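Local coordinates for coenzyme Q-binding protein COQ10 START domain-containing protein (Deinococcus radiodurans R1, PDB 3GGN), which is of unknown function but, as a COQ10/START-like member of the Bet v 1-like superfamily, probably binds a lipid or other hydrophobic ligand, at residues Q18-A21 against V22-L26; Q132-D135 against D136-F140; A68-P71 against G72-I75. All coordinates share one frame; numbering follows the deposited sequence.

Contact 1: Q18-A21 against V22-L26; sequences QLYA and VWRDL
Along helix 16-24, the ring of Tyr20 and the side chain of Arg24 run side by side one helical turn apart. Arg24 CB sits over one face of the ring, offset toward its rim, in a CH-pi contact 4.2 Å from the centroid. Farther out the chain moves past the hydroxyl end, where Arg24 CD approaches Tyr20 OH at 3.4 Å, and the guanidinium stands at 78° to the ring plane. Both residues carry CG anti to the backbone N (chi1 -173° for Arg24), which sends the two chains out along a common direction. Their polar ends share a partner: Asp69 OD1 is probably hydrogen-bonded to Tyr20 OH, and OD2 forms a salt bridge with Arg24 NE. The helix is one of the two short helices between the first two strands of this helix-grip, Bet v 1-like fold. Its backbone bond from Arg24 N to Tyr20 O is 2.8 Å long, whereas that from Trp23 N to Leu19 O is weak. Leu19 O also lies in the plane of the Trp23 indole, at its edge, 3.2 Å from CD1. The indole also packs edge-to-face with Phe140 and Phe93.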
loop_
_atom_site.group_PDB
_atom_site.type_symbol
_atom_site.label_atom_id
_atom_site.label_comp_id
_atom_site.label_asym_id
_atom_site.label_seq_id
_atom_site.Cartn_x
_atom_site.Cartn_y
_atom_site.Cartn_z
ATOM N N GLN B 18 -11.163 13.324 -7.151
ATOM C CA GLN B 18 -9.898 12.966 -6.529
ATOM C C GLN B 18 -9.626 11.469 -6.612
ATOM O O GLN B 18 -8.544 11.054 -7.019
ATOM C CB GLN B 18 -9.892 13.400 -5.068
ATOM C CG GLN B 18 -8.582 13.139 -4.355
ATOM C CD GLN B 18 -8.655 13.486 -2.881
ATOM O OE1 GLN B 18 -9.180 14.540 -2.504
ATOM N NE2 GLN B 18 -8.119 12.608 -2.037
ATOM N N LEU B 19 -10.613 10.666 -6.230
ATOM C CA LEU B 19 -10.474 9.209 -6.244
ATOM C C LEU B 19 -10.291 8.695 -7.663
ATOM O O LEU B 19 -9.493 7.782 -7.908
ATOM C CB LEU B 19 -11.707 8.565 -5.617
ATOM C CG LEU B 19 -11.967 9.039 -4.188
ATOM C CD1 LEU B 19 -13.326 8.533 -3.745
ATOM C CD2 LEU B 19 -10.857 8.550 -3.247
ATOM N N TYR B 20 -11.047 9.275 -8.590
ATOM C CA TYR B 20 -10.961 8.905 -9.996
ATOM C C TYR B 20 -9.541 9.169 -10.487
ATOM O O TYR B 20 -8.982 8.383 -11.250
ATOM C CB TYR B 20 -11.943 9.740 -10.823
ATOM C CG TYR B 20 -11.602 9.816 -12.297
ATOM C CD1 TYR B 20 -12.122 8.892 -13.212
ATOM C CD2 TYR B 20 -10.743 10.801 -12.776
ATOM C CE1 TYR B 20 -11.787 8.956 -14.571
ATOM C CE2 TYR B 20 -10.405 10.870 -14.116
ATOM C CZ TYR B 20 -10.928 9.950 -15.011
ATOM O OH TYR B 20 -10.599 10.051 -16.348
ATOM N N ALA B 21 -8.967 10.277 -10.025
ATOM C CA ALA B 21 -7.616 10.687 -10.415
ATOM C C ALA B 21 -6.558 9.632 -10.119
ATOM O O ALA B 21 -5.642 9.419 -10.919
ATOM C CB ALA B 21 -7.255 11.993 -9.724
ATOM N N VAL B 22 -6.675 8.974 -8.971
ATOM C CA VAL B 22 -5.709 7.942 -8.608
ATOM C C VAL B 22 -5.856 6.764 -9.563
ATOM O O VAL B 22 -4.884 6.344 -10.194
ATOM C CB VAL B 22 -5.921 7.448 -7.151
ATOM C CG1 VAL B 22 -4.928 6.337 -6.822
ATOM C CG2 VAL B 22 -5.753 8.611 -6.173
ATOM N N TRP B 23 -7.078 6.248 -9.684
ATOM C CA TRP B 23 -7.343 5.111 -10.564
ATOM C C TRP B 23 -6.991 5.346 -12.031
ATOM O O TRP B 23 -6.552 4.424 -12.715
ATOM C CB TRP B 23 -8.810 4.688 -10.465
ATOM C CG TRP B 23 -9.125 4.004 -9.181
ATOM C CD1 TRP B 23 -9.303 4.588 -7.965
ATOM C CD2 TRP B 23 -9.217 2.592 -8.970
ATOM N NE1 TRP B 23 -9.492 3.627 -7.001
ATOM C CE2 TRP B 23 -9.445 2.392 -7.591
ATOM C CE3 TRP B 23 -9.121 1.475 -9.813
ATOM C CZ2 TRP B 23 -9.583 1.116 -7.028
ATOM C CZ3 TRP B 23 -9.256 0.205 -9.256
ATOM C CH2 TRP B 23 -9.485 0.038 -7.874
ATOM N N ARG B 24 -7.181 6.572 -12.511
ATOM C CA ARG B 24 -6.892 6.898 -13.907
ATOM C C ARG B 24 -5.402 6.811 -14.243
ATOM O O ARG B 24 -5.032 6.688 -15.415
ATOM C CB ARG B 24 -7.430 8.300 -14.256
ATOM C CG ARG B 24 -7.315 8.660 -15.741
ATOM C CD ARG B 24 -8.151 7.709 -16.604
ATOM N NE ARG B 24 -8.040 7.955 -18.049
ATOM C CZ ARG B 24 -6.985 7.646 -18.799
ATOM N NH1 ARG B 24 -5.913 7.075 -18.260
ATOM N NH2 ARG B 24 -7.011 7.879 -20.108
ATOM N N ASP B 25 -4.552 6.894 -13.222
ATOM C CA ASP B 25 -3.103 6.798 -13.398
ATOM C C ASP B 25 -2.815 5.304 -13.543
ATOM O O ASP B 25 -2.484 4.619 -12.577
ATOM C CB ASP B 25 -2.396 7.396 -12.169
ATOM C CG ASP B 25 -0.926 7.016 -12.083
ATOM O OD1 ASP B 25 -0.289 6.825 -13.140
ATOM O OD2 ASP B 25 -0.403 6.918 -10.954
ATOM N N LEU B 26 -2.948 4.806 -14.769
ATOM C CA LEU B 26 -2.782 3.384 -15.034
ATOM C C LEU B 26 -1.519 2.723 -14.483
ATOM O O LEU B 26 -1.602 1.684 -13.836
ATOM C CB LEU B 26 -2.914 3.113 -16.542
ATOM C CG LEU B 26 -4.196 3.646 -17.203
ATOM C CD1 LEU B 26 -4.274 3.178 -18.648
ATOM C CD2 LEU B 26 -5.420 3.156 -16.437
#

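Contact 2: Q132-D135 against D136-F140; sequences QLRD and DLMRF
Asp136 reaches back over the preceding turn of helix 130-146 and lays its carboxylate beside Gln132. Its CB rests against Leu133 O. CG, anti to the carbonyl carbon (chi1 -68°), comes close to Gln132 O, the very oxygen to which Asp136 N donates a backbone bond of 2.9 Å. At the tip, OD2 meets Gln132 CG and accepts a hydrogen bond from the backbone N of Thr34, while OD1 forms a salt bridge of 2.7 Å with Arg139 NH2. An asparagine here would probably weaken the hold on Arg139, whose guanidinium would lose the negative charge facing it. On the side of the helix turned to the sheet, Leu133 and Leu137 lie alongside each other, CG to CD1 at 4.1 Å, against strands 4-12 and 102-111, as expected of the long C-terminal helix in a helix-grip fold. Elsewhere the Arg134 side chain crosses that of Met138, CD to SD at 3.7 Å, and Arg134 NE forms a salt bridge with Asp8. Arg139 NE also lies close to Arg139 NE of the second subunit, so the buried Asp136 carboxylate probably offsets part of the like charge gathered at that meeting of chains.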
loop_
_atom_site.group_PDB
_atom_site.type_symbol
_atom_site.label_atom_id
_atom_site.label_comp_id
_atom_site.label_asym_id
_atom_site.label_seq_id
_atom_site.Cartn_x
_atom_site.Cartn_y
_atom_site.Cartn_z
ATOM N N GLN B 132 -8.524 -10.493 -1.699
ATOM C CA GLN B 132 -7.403 -9.620 -2.030
ATOM C C GLN B 132 -7.946 -8.257 -2.466
ATOM O O GLN B 132 -7.430 -7.216 -2.058
ATOM C CB GLN B 132 -6.541 -10.258 -3.128
ATOM C CG GLN B 132 -5.408 -9.375 -3.643
ATOM C CD GLN B 132 -4.110 -10.141 -3.898
ATOM O OE1 GLN B 132 -4.100 -11.190 -4.541
ATOM N NE2 GLN B 132 -3.006 -9.606 -3.396
ATOM N N LEU B 133 -8.997 -8.263 -3.283
ATOM C CA LEU B 133 -9.596 -7.009 -3.727
ATOM C C LEU B 133 -10.112 -6.236 -2.509
ATOM O O LEU B 133 -9.854 -5.037 -2.381
ATOM C CB LEU B 133 -10.743 -7.268 -4.716
ATOM C CG LEU B 133 -11.404 -6.015 -5.320
ATOM C CD1 LEU B 133 -10.391 -5.225 -6.142
ATOM C CD2 LEU B 133 -12.579 -6.422 -6.200
ATOM N N ARG B 134 -10.828 -6.917 -1.612
ATOM C CA ARG B 134 -11.346 -6.264 -0.404
ATOM C C ARG B 134 -10.218 -5.560 0.351
ATOM O O ARG B 134 -10.330 -4.384 0.692
ATOM C CB ARG B 134 -12.015 -7.280 0.536
ATOM C CG ARG B 134 -12.379 -6.701 1.921
ATOM C CD ARG B 134 -13.334 -5.531 1.794
ATOM N NE ARG B 134 -14.613 -5.965 1.250
ATOM C CZ ARG B 134 -15.496 -6.690 1.926
ATOM N NH1 ARG B 134 -15.238 -7.050 3.177
ATOM N NH2 ARG B 134 -16.626 -7.073 1.346
ATOM N N ASP B 135 -9.130 -6.281 0.604
ATOM C CA ASP B 135 -7.988 -5.709 1.309
ATOM C C ASP B 135 -7.437 -4.484 0.572
ATOM O O ASP B 135 -7.168 -3.453 1.192
ATOM C CB ASP B 135 -6.868 -6.747 1.477
ATOM C CG ASP B 135 -7.275 -7.923 2.361
ATOM O OD1 ASP B 135 -8.173 -7.751 3.213
ATOM O OD2 ASP B 135 -6.684 -9.019 2.210
ATOM N N ASP B 136 -7.257 -4.603 -0.742
ATOM C CA ASP B 136 -6.741 -3.493 -1.543
ATOM C C ASP B 136 -7.632 -2.250 -1.416
ATOM O O ASP B 136 -7.139 -1.115 -1.273
ATOM C CB ASP B 136 -6.649 -3.888 -3.024
ATOM C CG ASP B 136 -5.580 -4.938 -3.298
ATOM O OD1 ASP B 136 -4.677 -5.141 -2.455
ATOM O OD2 ASP B 136 -5.632 -5.550 -4.387
ATOM N N LEU B 137 -8.945 -2.462 -1.470
ATOM C CA LEU B 137 -9.895 -1.368 -1.365
ATOM C C LEU B 137 -9.890 -0.727 0.019
ATOM O O LEU B 137 -9.976 0.489 0.139
ATOM C CB LEU B 137 -11.303 -1.854 -1.721
ATOM C CG LEU B 137 -11.516 -2.023 -3.234
ATOM C CD1 LEU B 137 -12.861 -2.669 -3.509
ATOM C CD2 LEU B 137 -11.429 -0.652 -3.918
ATOM N N MET B 138 -9.781 -1.544 1.059
ATOM C CA MET B 138 -9.757 -1.014 2.419
ATOM C C MET B 138 -8.492 -0.179 2.644
ATOM O O MET B 138 -8.537 0.881 3.275
ATOM C CB MET B 138 -9.848 -2.153 3.440
ATOM C CG MET B 138 -11.214 -2.820 3.482
ATOM S SD MET B 138 -11.298 -4.227 4.617
ATOM C CE MET B 138 -11.997 -3.446 6.071
ATOM N N ARG B 139 -7.361 -0.641 2.120
ATOM C CA ARG B 139 -6.135 0.124 2.278
ATOM C C ARG B 139 -6.262 1.448 1.527
ATOM O O ARG B 139 -5.844 2.496 2.024
ATOM C CB ARG B 139 -4.926 -0.682 1.785
ATOM C CG ARG B 139 -4.591 -1.843 2.728
ATOM C CD ARG B 139 -3.237 -2.501 2.462
ATOM N NE ARG B 139 -3.237 -3.312 1.249
ATOM C CZ ARG B 139 -2.901 -2.853 0.050
ATOM N NH1 ARG B 139 -2.529 -1.587 -0.091
ATOM N NH2 ARG B 139 -2.954 -3.652 -1.008
ATOM N N PHE B 140 -6.852 1.397 0.338
ATOM C CA PHE B 140 -7.063 2.590 -0.477
ATOM C C PHE B 140 -7.930 3.587 0.293
ATOM O O PHE B 140 -7.700 4.798 0.245
ATOM C CB PHE B 140 -7.745 2.199 -1.797
ATOM C CG PHE B 140 -8.118 3.372 -2.666
ATOM C CD1 PHE B 140 -7.151 4.277 -3.095
ATOM C CD2 PHE B 140 -9.439 3.550 -3.085
ATOM C CE1 PHE B 140 -7.496 5.347 -3.937
ATOM C CE2 PHE B 140 -9.789 4.607 -3.921
ATOM C CZ PHE B 140 -8.808 5.511 -4.349
#

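Contact 3: A68-P71 against G72-I75; sequences ADEP and GKRI
Arg74 and Glu70 face each other across the hairpin of strands 59-70 and 74-79 and extend in the same direction from the sheet. Arg74 CG lies between its backbone N and carbonyl carbon (chi1 61°), and bends at the next two torsions carry the chain along the glutamate. Its methylenes do most of the touching: CG is 3.4 Å from Glu70 CD, and Arg74 CD is 3.1 Å from Glu70 OE2. Carboxylate and guanidinium are nearly parallel, 11° apart, and OE2 stands well out of the guanidinium plane. The long salt bridge from Glu70 OE2 to Arg74 NE, 3.8 Å, is therefore an attraction of charges without a directed N-H. Beyond it, the methyl of Ala68 meets the guanidinium at its edge, CB to Arg74 NH1 at 3.7 Å.

Beneath these side chains Glu70 and Arg74 form an antiparallel hydrogen-bonded pair, and Glu70 O accepts two bonds: from Arg74 N, on a lone pair, at 3.1 Å, and from Lys73 N at 2.7 Å, tilted 22° from the carbonyl plane. Lys73 and Arg74 thus both oppose Glu70, a classic beta bulge next to the turn at Pro71 and Gly72, where Gly72 takes a positive phi. Strand 86-95 lies along the other edge of strand 74-79, joined by backbone hydrogen bonding between Ile75 and Val91, while helix 16-24 covers Pro71 and Ile75 with Tyr20.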
loop_
_atom_site.group_PDB
_atom_site.type_symbol
_atom_site.label_atom_id
_atom_site.label_comp_id
_atom_site.label_asym_id
_atom_site.label_seq_id
_atom_site.Cartn_x
_atom_site.Cartn_y
_atom_site.Cartn_z
ATOM N N ALA B 68 -14.161 2.987 -21.665
ATOM C CA ALA B 68 -14.914 4.106 -21.103
ATOM C C ALA B 68 -14.043 4.858 -20.111
ATOM O O ALA B 68 -13.398 4.258 -19.249
ATOM C CB ALA B 68 -16.177 3.604 -20.401
ATOM N N ASP B 69 -14.014 6.174 -20.256
ATOM C CA ASP B 69 -13.243 7.021 -19.368
ATOM C C ASP B 69 -13.995 8.328 -19.202
ATOM O O ASP B 69 -13.822 9.273 -19.984
ATOM C CB ASP B 69 -11.846 7.274 -19.932
ATOM C CG ASP B 69 -11.030 8.209 -19.060
ATOM O OD1 ASP B 69 -11.270 8.241 -17.830
ATOM O OD2 ASP B 69 -10.147 8.910 -19.598
ATOM N N GLU B 70 -14.863 8.348 -18.196
ATOM C CA GLU B 70 -15.673 9.512 -17.878
ATOM C C GLU B 70 -15.103 10.131 -16.617
ATOM O O GLU B 70 -15.332 9.641 -15.513
ATOM C CB GLU B 70 -17.125 9.092 -17.667
ATOM C CG GLU B 70 -17.824 8.711 -18.961
ATOM C CD GLU B 70 -19.053 7.853 -18.738
ATOM O OE1 GLU B 70 -19.846 8.165 -17.821
ATOM O OE2 GLU B 70 -19.229 6.868 -19.490
ATOM N N PRO B 71 -14.345 11.227 -16.771
ATOM C CA PRO B 71 -13.727 11.916 -15.636
ATOM C C PRO B 71 -14.591 11.961 -14.387
ATOM O O PRO B 71 -15.738 12.407 -14.423
ATOM C CB PRO B 71 -13.431 13.300 -16.195
ATOM C CG PRO B 71 -13.087 12.998 -17.621
ATOM C CD PRO B 71 -14.163 11.999 -18.014
ATOM N N GLY B 72 -14.025 11.472 -13.289
ATOM C CA GLY B 72 -14.717 11.474 -12.011
ATOM C C GLY B 72 -15.950 10.605 -11.904
ATOM O O GLY B 72 -16.660 10.679 -10.904
ATOM N N LYS B 73 -16.210 9.773 -12.912
ATOM C CA LYS B 73 -17.397 8.912 -12.894
ATOM C C LYS B 73 -17.138 7.431 -13.111
ATOM O O LYS B 73 -17.627 6.585 -12.357
ATOM C CB LYS B 73 -18.405 9.357 -13.958
ATOM C CG LYS B 73 -19.247 10.574 -13.623
ATOM C CD LYS B 73 -20.290 10.782 -14.727
ATOM C CE LYS B 73 -21.315 11.853 -14.378
ATOM N NZ LYS B 73 -20.730 13.220 -14.341
ATOM N N ARG B 74 -16.390 7.112 -14.157
ATOM C CA ARG B 74 -16.131 5.717 -14.462
ATOM C C ARG B 74 -14.956 5.478 -15.385
ATOM O O ARG B 74 -14.621 6.310 -16.224
ATOM C CB ARG B 74 -17.368 5.097 -15.098
ATOM C CG ARG B 74 -17.759 5.764 -16.393
ATOM C CD ARG B 74 -18.228 4.747 -17.415
ATOM N NE ARG B 74 -19.399 4.008 -16.962
ATOM C CZ ARG B 74 -19.936 2.998 -17.632
ATOM N NH1 ARG B 74 -19.405 2.610 -18.789
ATOM N NH2 ARG B 74 -20.993 2.366 -17.144
ATOM N N ILE B 75 -14.350 4.308 -15.222
ATOM C CA ILE B 75 -13.232 3.881 -16.043
ATOM C C ILE B 75 -13.487 2.402 -16.312
ATOM O O ILE B 75 -13.747 1.644 -15.383
ATOM C CB ILE B 75 -11.892 4.016 -15.301
ATOM C CG1 ILE B 75 -11.722 5.446 -14.763
ATOM C CG2 ILE B 75 -10.753 3.651 -16.250
ATOM C CD1 ILE B 75 -10.433 5.666 -13.980
#

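Along the chain the order is contact 1, contact 3, contact 2, and all three lie in the single Bet v 1-like domain held in this chain, one part of a longer protein, whose antiparallel sheet wraps round its helices. Contact 1 is the middle piece. Its centre is about 10 Å from that of contact 3, where Tyr20 packs on the Pro71-Gly72 turn. Contact 2 lies about 15 Å away, centre to centre, and its Phe140 packs against Leu19, Val22 and Trp23. Contacts 2 and 3 do not touch, their nearest atoms being about 10 Å apart. The short helix therefore ties the C-terminal helix to the hairpin, by apolar packing toward one and by charge, hydrogen bonding and packing toward the other.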